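Local coordinates for protein Rab GDP dissociation inhibitor alpha (Naegleria fowleri, PDB 6C87) that probably binds prenylated Rab GTPases in their GDP-bound state, slows GDP release and keeps them soluble between membranes, at residues G93-V96 and K97-M101. Numbering follows the deposited sequence.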
loop_
_atom_site.group_PDB
_atom_site.type_symbol
_atom_site.label_atom_id
_atom_site.label_comp_id
_atom_site.label_asym_id
_atom_site.label_seq_id
_atom_site.Cartn_x
_atom_site.Cartn_y
_atom_site.Cartn_z
ATOM N N GLY A 93 13.648 -6.822 -12.877
ATOM C CA GLY A 93 14.012 -5.893 -11.833
ATOM C C GLY A 93 13.244 -4.594 -11.919
ATOM O O GLY A 93 12.264 -4.455 -12.651
ATOM N N LYS A 94 13.713 -3.616 -11.139
ATOM C CA LYS A 94 12.975 -2.367 -10.992
ATOM C C LYS A 94 12.892 -1.605 -12.308
ATOM O O LYS A 94 11.819 -1.126 -12.689
ATOM C CB LYS A 94 13.609 -1.489 -9.914
ATOM C CG LYS A 94 13.284 -1.903 -8.494
ATOM C CD LYS A 94 13.918 -0.937 -7.506
ATOM C CE LYS A 94 13.386 -1.154 -6.104
ATOM N NZ LYS A 94 14.302 -0.576 -5.087
ATOM N N LEU A 95 14.010 -1.490 -13.028
ATOM C CA LEU A 95 13.991 -0.676 -14.238
ATOM C C LEU A 95 13.060 -1.268 -15.287
ATOM O O LEU A 95 12.297 -0.537 -15.933
ATOM C CB LEU A 95 15.400 -0.502 -14.795
ATOM C CG LEU A 95 15.397 0.339 -16.074
ATOM C CD1 LEU A 95 14.782 1.692 -15.797
ATOM C CD2 LEU A 95 16.800 0.506 -16.616
ATOM N N VAL A 96 13.099 -2.587 -15.462
ATOM C CA VAL A 96 12.191 -3.233 -16.406
ATOM C C VAL A 96 10.741 -2.935 -16.036
ATOM O O VAL A 96 9.890 -2.720 -16.910
ATOM C CB VAL A 96 12.472 -4.747 -16.459
ATOM C CG1 VAL A 96 11.347 -5.480 -17.167
ATOM C CG2 VAL A 96 13.803 -5.016 -17.149
ATOM N N LYS A 97 10.430 -2.931 -14.735
ATOM C CA LYS A 97 9.062 -2.644 -14.314
ATOM C C LYS A 97 8.697 -1.181 -14.544
ATOM O O LYS A 97 7.578 -0.878 -14.977
ATOM C CB LYS A 97 8.864 -3.036 -12.847
ATOM C CG LYS A 97 8.768 -4.545 -12.648
ATOM C CD LYS A 97 8.530 -4.943 -11.201
ATOM C CE LYS A 97 8.429 -6.456 -11.082
ATOM N NZ LYS A 97 7.970 -6.892 -9.738
ATOM N N ILE A 98 9.633 -0.261 -14.293
ATOM C CA ILE A 98 9.358 1.150 -14.544
ATOM C C ILE A 98 9.170 1.401 -16.035
ATOM O O ILE A 98 8.261 2.133 -16.444
ATOM C CB ILE A 98 10.487 2.024 -13.978
ATOM C CG1 ILE A 98 10.681 1.766 -12.487
ATOM C CG2 ILE A 98 10.158 3.488 -14.181
ATOM C CD1 ILE A 98 11.885 2.505 -11.908
ATOM N N LEU A 99 10.031 0.802 -16.865
ATOM C CA LEU A 99 9.901 0.927 -18.314
ATOM C C LEU A 99 8.554 0.408 -18.797
ATOM O O LEU A 99 7.949 0.984 -19.709
ATOM C CB LEU A 99 11.032 0.161 -18.995
ATOM C CG LEU A 99 12.427 0.756 -18.839
ATOM C CD1 LEU A 99 13.472 -0.117 -19.533
ATOM C CD2 LEU A 99 12.428 2.184 -19.384
ATOM N N ARG A 100 8.066 -0.681 -18.195
ATOM C CA ARG A 100 6.753 -1.198 -18.561
ATOM C C ARG A 100 5.647 -0.214 -18.206
ATOM O O ARG A 100 4.669 -0.081 -18.949
ATOM C CB ARG A 100 6.501 -2.548 -17.894
ATOM C CG ARG A 100 7.136 -3.731 -18.611
ATOM C CD ARG A 100 7.090 -5.004 -17.770
ATOM N NE ARG A 100 8.007 -6.010 -18.291
ATOM C CZ ARG A 100 8.371 -7.114 -17.641
ATOM N NH1 ARG A 100 7.904 -7.355 -16.421
ATOM N NH2 ARG A 100 9.217 -7.971 -18.209
ATOM N N MET A 101 5.790 0.491 -17.083
ATOM C CA MET A 101 4.772 1.450 -16.668
ATOM C C MET A 101 4.601 2.572 -17.686
ATOM O O MET A 101 3.483 3.057 -17.903
ATOM C CB MET A 101 5.140 2.030 -15.310
ATOM C CG MET A 101 4.943 1.098 -14.148
ATOM S SD MET A 101 5.567 1.921 -12.679
ATOM C CE MET A 101 4.123 2.889 -12.242
#
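Val96 and Arg100, like Leu95 and Leu99, meet one turn apart at the start of the short alpha-helix 94-102 of this GDP dissociation inhibitor. Gly93 is the N-cap residue. Its carbonyl opens the i to i+4 hydrogen bonding of the helix: Lys97 N donates to Gly93 O at 3.2 Å. The next bonds run from Ile98 N to Lys94 O at 2.8 Å and from Leu99 N to Leu95 O, also at 2.8 Å. Arg100 N donates to Val96 O at 3.0 Å.

Leu95 and Leu99 lie on the buried side of the helix. Their side chains cross at an angle, and Leu95 CD1 comes within 4.0 Å of Leu99 CG. Leu89 of strand 89-90 touches both. Ile98 and Leu99 also pack on Val26 of helix 22-33, while Lys94 and Leu95 lie against Ala425 of helix 422-436. This turn therefore joins helix 22-33, helix 422-436 and strand 89-90.

Val96 and Arg100 run side by side, pointing the same way. Arg100 CG lies beside its own backbone N (chi1 -81°), which helps to bring it within 3.4 Å of Val96 O. From CG to NE the chain is extended and carries the guanidinium to the valine methyl. The guanidinium has two hydrogen-bond partners: NH1 bonds with Asn92 OD1, and NH2 with the backbone O of Asn227 of the second subunit. Through this second bond the helix contacts the neighbouring chain. Val96 CG1, set anti to the backbone N (chi1 167°), sits over one face of the guanidinium, offset toward its rim and 3.4 Å from Arg100 CZ.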